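PDB 3DEM: complement factor MASP-3 from Homo sapiens, which is a complement serine protease whose CUB1-EGF-CUB2 region binds calcium and interacts with mannan-binding lectin and ficolins. Local coordinates for residues E55-Q66 / P91-D102. Residues are numbered along the deposited sequence; the frame is centred on the assembly and turned at random.
Sequences EYDYVKVETEDQ and PGSFMSITFRSD. With CA (calcium ion), chain E.
Y56 O takes a weak, bent bond from R100 NH1 (2.8 Å), and Y56 CB lies against D102 OD2. D57 and D102 meet through calcium: D57 chelates it with both oxygens, D102 OD1 binds at 2.2 Å, and the carboxylates stand nearly perpendicular (82°). D57 OD1 also accepts D102 N on its syn side, tilted 35° out of the carboxylate plane, in a nearly straight 2.9 Å bond, while Y21 holds D57 OD2. With CG between backbone N and carbonyl carbon (chi1 62°), Y58 lays its ring across R100, whose CB sits over one face (CH-pi, 3.7 Å from the centroid). The antiparallel ladder runs through hydrogen-bonded pairs Y58–R100, K60–T98 and E62–S96. V59 and V61 point to the opposite face, V59 CG2 meeting the F99 ring edge and V61 CG1 packing on M95 CG (3.8 Å), towards L41 and F46 of strand 37-47. A water joins E62 OE2, S96 OG (also bonded to N30) and T98 OG1 (also to T28). The methyl T63 CG2 packs against P91 CD (3.6 Å). These are central strands of a CUB beta-sandwich; its calcium site, completed by E49, S104 and two waters, lies by the start of strand 58-62 and the far end of its partner.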
loop_
_atom_site.group_PDB
_atom_site.type_symbol
_atom_site.label_atom_id
_atom_site.label_comp_id
_atom_site.label_asym_id
_atom_site.label_seq_id
_atom_site.Cartn_x
_atom_site.Cartn_y
_atom_site.Cartn_z
ATOM N N GLU A 55 -11.774 -27.350 -19.015
ATOM C CA GLU A 55 -11.054 -28.617 -19.047
ATOM C C GLU A 55 -10.048 -28.695 -20.193
ATOM O O GLU A 55 -9.029 -29.371 -20.077
ATOM C CB GLU A 55 -12.019 -29.817 -19.066
ATOM C CG GLU A 55 -13.009 -29.858 -20.231
ATOM C CD GLU A 55 -13.989 -31.017 -20.117
ATOM O OE1 GLU A 55 -14.038 -31.643 -19.036
ATOM O OE2 GLU A 55 -14.709 -31.308 -21.099
ATOM N N TYR A 56 -10.331 -27.989 -21.285
ATOM C CA TYR A 56 -9.453 -28.001 -22.453
ATOM C C TYR A 56 -8.300 -27.013 -22.299
ATOM O O TYR A 56 -7.222 -27.378 -21.829
ATOM C CB TYR A 56 -10.249 -27.751 -23.741
ATOM C CG TYR A 56 -11.318 -28.797 -24.007
ATOM C CD1 TYR A 56 -12.397 -28.530 -24.845
ATOM C CD2 TYR A 56 -11.254 -30.051 -23.405
ATOM C CE1 TYR A 56 -13.375 -29.489 -25.085
ATOM C CE2 TYR A 56 -12.226 -31.011 -23.636
ATOM C CZ TYR A 56 -13.284 -30.726 -24.474
ATOM O OH TYR A 56 -14.247 -31.694 -24.699
ATOM N N ASP A 57 -8.518 -25.762 -22.694
ATOM C CA ASP A 57 -7.509 -24.725 -22.500
ATOM C C ASP A 57 -7.840 -23.932 -21.241
ATOM O O ASP A 57 -9.009 -23.681 -20.949
ATOM C CB ASP A 57 -7.439 -23.798 -23.714
ATOM C CG ASP A 57 -7.019 -24.522 -24.979
ATOM O OD1 ASP A 57 -6.731 -25.735 -24.907
ATOM O OD2 ASP A 57 -6.976 -23.882 -26.049
ATOM N N TYR A 58 -6.819 -23.539 -20.489
ATOM C CA TYR A 58 -7.071 -22.816 -19.251
ATOM C C TYR A 58 -5.883 -22.055 -18.676
ATOM O O TYR A 58 -4.720 -22.347 -18.973
ATOM C CB TYR A 58 -7.626 -23.762 -18.186
ATOM C CG TYR A 58 -6.691 -24.879 -17.788
ATOM C CD1 TYR A 58 -5.668 -24.661 -16.872
ATOM C CD2 TYR A 58 -6.839 -26.158 -18.313
ATOM C CE1 TYR A 58 -4.813 -25.681 -16.496
ATOM C CE2 TYR A 58 -5.994 -27.186 -17.938
ATOM C CZ TYR A 58 -4.983 -26.938 -17.029
ATOM O OH TYR A 58 -4.136 -27.951 -16.655
ATOM N N VAL A 59 -6.206 -21.054 -17.866
ATOM C CA VAL A 59 -5.238 -20.412 -16.998
ATOM C C VAL A 59 -5.672 -20.704 -15.569
ATOM O O VAL A 59 -6.737 -20.270 -15.128
ATOM C CB VAL A 59 -5.150 -18.886 -17.233
ATOM C CG1 VAL A 59 -4.284 -18.233 -16.165
ATOM C CG2 VAL A 59 -4.603 -18.580 -18.628
ATOM N N LYS A 60 -4.853 -21.465 -14.857
ATOM C CA LYS A 60 -5.170 -21.903 -13.508
ATOM C C LYS A 60 -4.318 -21.121 -12.510
ATOM O O LYS A 60 -3.088 -21.078 -12.626
ATOM C CB LYS A 60 -4.890 -23.401 -13.388
ATOM C CG LYS A 60 -5.325 -24.050 -12.090
ATOM C CD LYS A 60 -4.939 -25.527 -12.094
ATOM C CE LYS A 60 -5.579 -26.285 -10.940
ATOM N NZ LYS A 60 -5.338 -27.763 -11.018
ATOM N N VAL A 61 -4.970 -20.495 -11.538
ATOM C CA VAL A 61 -4.267 -19.736 -10.507
ATOM C C VAL A 61 -4.468 -20.407 -9.160
ATOM O O VAL A 61 -5.604 -20.576 -8.707
ATOM C CB VAL A 61 -4.779 -18.281 -10.426
ATOM C CG1 VAL A 61 -4.015 -17.504 -9.362
ATOM C CG2 VAL A 61 -4.669 -17.596 -11.789
ATOM N N GLU A 62 -3.372 -20.790 -8.516
ATOM C CA GLU A 62 -3.468 -21.566 -7.282
ATOM C C GLU A 62 -2.336 -21.291 -6.297
ATOM O O GLU A 62 -1.339 -20.653 -6.635
ATOM C CB GLU A 62 -3.504 -23.061 -7.609
ATOM C CG GLU A 62 -2.196 -23.591 -8.156
ATOM C CD GLU A 62 -2.342 -24.939 -8.835
ATOM O OE1 GLU A 62 -3.149 -25.772 -8.361
ATOM O OE2 GLU A 62 -1.643 -25.166 -9.845
ATOM N N THR A 63 -2.508 -21.774 -5.072
ATOM C CA THR A 63 -1.434 -21.781 -4.090
ATOM C C THR A 63 -0.918 -23.208 -3.966
ATOM O O THR A 63 -1.208 -24.052 -4.815
ATOM C CB THR A 63 -1.899 -21.274 -2.714
ATOM O OG1 THR A 63 -2.806 -22.216 -2.131
ATOM C CG2 THR A 63 -2.587 -19.929 -2.845
ATOM N N GLU A 64 -0.162 -23.484 -2.909
ATOM C CA GLU A 64 0.423 -24.808 -2.729
ATOM C C GLU A 64 -0.603 -25.862 -2.304
ATOM O O GLU A 64 -0.315 -27.057 -2.335
ATOM C CB GLU A 64 1.589 -24.756 -1.732
ATOM C CG GLU A 64 1.305 -23.956 -0.458
ATOM C CD GLU A 64 1.434 -22.451 -0.661
ATOM O OE1 GLU A 64 2.574 -21.935 -0.641
ATOM O OE2 GLU A 64 0.396 -21.777 -0.829
ATOM N N ASP A 65 -1.800 -25.422 -1.920
ATOM C CA ASP A 65 -2.813 -26.339 -1.398
ATOM C C ASP A 65 -4.243 -25.901 -1.709
ATOM O O ASP A 65 -5.198 -26.440 -1.148
ATOM C CB ASP A 65 -2.643 -26.499 0.118
ATOM C CG ASP A 65 -2.785 -25.180 0.866
ATOM O OD1 ASP A 65 -2.578 -25.160 2.096
ATOM O OD2 ASP A 65 -3.100 -24.159 0.226
ATOM N N GLN A 66 -4.390 -24.930 -2.604
ATOM C CA GLN A 66 -5.690 -24.318 -2.842
ATOM C C GLN A 66 -5.764 -23.697 -4.234
ATOM O O GLN A 66 -4.925 -22.879 -4.598
ATOM C CB GLN A 66 -5.940 -23.253 -1.768
ATOM C CG GLN A 66 -7.201 -22.416 -1.934
ATOM C CD GLN A 66 -7.315 -21.336 -0.861
ATOM O OE1 GLN A 66 -6.691 -21.427 0.200
ATOM N NE2 GLN A 66 -8.109 -20.304 -1.137
ATOM N N PRO A 91 -3.925 -15.679 -0.786
ATOM C CA PRO A 91 -4.097 -15.615 0.667
ATOM C C PRO A 91 -2.776 -15.353 1.379
ATOM O O PRO A 91 -2.746 -14.680 2.409
ATOM C CB PRO A 91 -4.617 -17.015 1.029
ATOM C CG PRO A 91 -5.035 -17.638 -0.266
ATOM C CD PRO A 91 -4.162 -17.034 -1.309
ATOM N N GLY A 92 -1.690 -15.884 0.826
ATOM C CA GLY A 92 -0.368 -15.719 1.418
ATOM C C GLY A 92 0.638 -15.148 0.436
ATOM O O GLY A 92 0.286 -14.387 -0.464
ATOM N N SER A 93 1.898 -15.527 0.598
ATOM C CA SER A 93 2.968 -14.936 -0.193
ATOM C C SER A 93 3.398 -15.793 -1.385
ATOM O O SER A 93 4.499 -15.623 -1.910
ATOM C CB SER A 93 4.173 -14.627 0.700
ATOM O OG SER A 93 4.777 -15.815 1.176
ATOM N N PHE A 94 2.527 -16.701 -1.819
ATOM C CA PHE A 94 2.845 -17.575 -2.946
ATOM C C PHE A 94 1.686 -17.716 -3.930
ATOM O O PHE A 94 0.527 -17.844 -3.530
ATOM C CB PHE A 94 3.286 -18.959 -2.452
ATOM C CG PHE A 94 3.475 -19.966 -3.554
ATOM C CD1 PHE A 94 4.621 -19.954 -4.329
ATOM C CD2 PHE A 94 2.505 -20.922 -3.815
ATOM C CE1 PHE A 94 4.801 -20.880 -5.344
ATOM C CE2 PHE A 94 2.674 -21.845 -4.827
ATOM C CZ PHE A 94 3.824 -21.826 -5.594
ATOM N N MET A 95 2.014 -17.708 -5.219
ATOM C CA MET A 95 1.018 -17.914 -6.259
ATOM C C MET A 95 1.606 -18.691 -7.429
ATOM O O MET A 95 2.674 -18.355 -7.933
ATOM C CB MET A 95 0.453 -16.575 -6.738
ATOM C CG MET A 95 -0.666 -16.702 -7.764
ATOM S SD MET A 95 -1.195 -15.093 -8.378
ATOM C CE MET A 95 -2.298 -14.564 -7.064
ATOM N N SER A 96 0.908 -19.738 -7.851
ATOM C CA SER A 96 1.335 -20.516 -9.003
ATOM C C SER A 96 0.319 -20.351 -10.125
ATOM O O SER A 96 -0.891 -20.388 -9.893
ATOM C CB SER A 96 1.492 -21.995 -8.627
ATOM O OG SER A 96 2.061 -22.737 -9.692
ATOM N N ILE A 97 0.820 -20.145 -11.336
ATOM C CA ILE A 97 -0.025 -19.933 -12.502
ATOM C C ILE A 97 0.351 -20.925 -13.590
ATOM O O ILE A 97 1.520 -21.028 -13.963
ATOM C CB ILE A 97 0.141 -18.498 -13.059
ATOM C CG1 ILE A 97 -0.252 -17.460 -12.002
ATOM C CG2 ILE A 97 -0.685 -18.302 -14.330
ATOM C CD1 ILE A 97 0.159 -16.054 -12.359
ATOM N N THR A 98 -0.637 -21.655 -14.094
ATOM C CA THR A 98 -0.414 -22.586 -15.192
ATOM C C THR A 98 -1.292 -22.245 -16.393
ATOM O O THR A 98 -2.513 -22.142 -16.272
ATOM C CB THR A 98 -0.676 -24.048 -14.758
ATOM O OG1 THR A 98 0.263 -24.418 -13.743
ATOM C CG2 THR A 98 -0.541 -25.011 -15.942
ATOM N N PHE A 99 -0.659 -22.050 -17.544
ATOM C CA PHE A 99 -1.390 -21.967 -18.799
ATOM C C PHE A 99 -1.286 -23.305 -19.514
ATOM O O PHE A 99 -0.187 -23.802 -19.754
ATOM C CB PHE A 99 -0.839 -20.853 -19.692
ATOM C CG PHE A 99 -1.318 -20.930 -21.120
ATOM C CD1 PHE A 99 -2.600 -20.526 -21.462
ATOM C CD2 PHE A 99 -0.485 -21.410 -22.120
ATOM C CE1 PHE A 99 -3.044 -20.602 -22.773
ATOM C CE2 PHE A 99 -0.922 -21.488 -23.437
ATOM C CZ PHE A 99 -2.202 -21.081 -23.760
ATOM N N ARG A 100 -2.427 -23.899 -19.838
ATOM C CA ARG A 100 -2.431 -25.152 -20.572
ATOM C C ARG A 100 -3.213 -25.031 -21.864
ATOM O O ARG A 100 -4.295 -24.448 -21.901
ATOM C CB ARG A 100 -3.019 -26.289 -19.737
ATOM C CG ARG A 100 -2.870 -27.649 -20.411
ATOM C CD ARG A 100 -4.215 -28.324 -20.603
ATOM N NE ARG A 100 -4.104 -29.571 -21.351
ATOM C CZ ARG A 100 -5.137 -30.346 -21.660
ATOM N NH1 ARG A 100 -6.361 -29.998 -21.287
ATOM N NH2 ARG A 100 -4.949 -31.466 -22.344
ATOM N N SER A 101 -2.654 -25.611 -22.918
ATOM C CA SER A 101 -3.278 -25.649 -24.221
ATOM C C SER A 101 -3.319 -27.115 -24.639
ATOM O O SER A 101 -2.285 -27.782 -24.662
ATOM C CB SER A 101 -2.437 -24.830 -25.202
ATOM O OG SER A 101 -3.008 -24.810 -26.496
ATOM N N ASP A 102 -4.499 -27.646 -24.932
ATOM C CA ASP A 102 -4.572 -29.054 -25.325
ATOM C C ASP A 102 -4.125 -29.266 -26.772
ATOM O O ASP A 102 -3.492 -28.392 -27.366
ATOM C CB ASP A 102 -5.955 -29.665 -25.043
ATOM C CG ASP A 102 -7.078 -28.978 -25.795
ATOM O OD1 ASP A 102 -6.819 -27.992 -26.515
ATOM O OD2 ASP A 102 -8.236 -29.433 -25.660
HETATM CA CA CA E . -7.257 -26.008 -27.381
HETATM O O HOH W 1 -0.229 -23.281 -11.289
HETATM O O HOH W 2 -4.701 -26.237 -27.754
HETATM O O HOH W 3 -7.636 -24.418 -28.947
#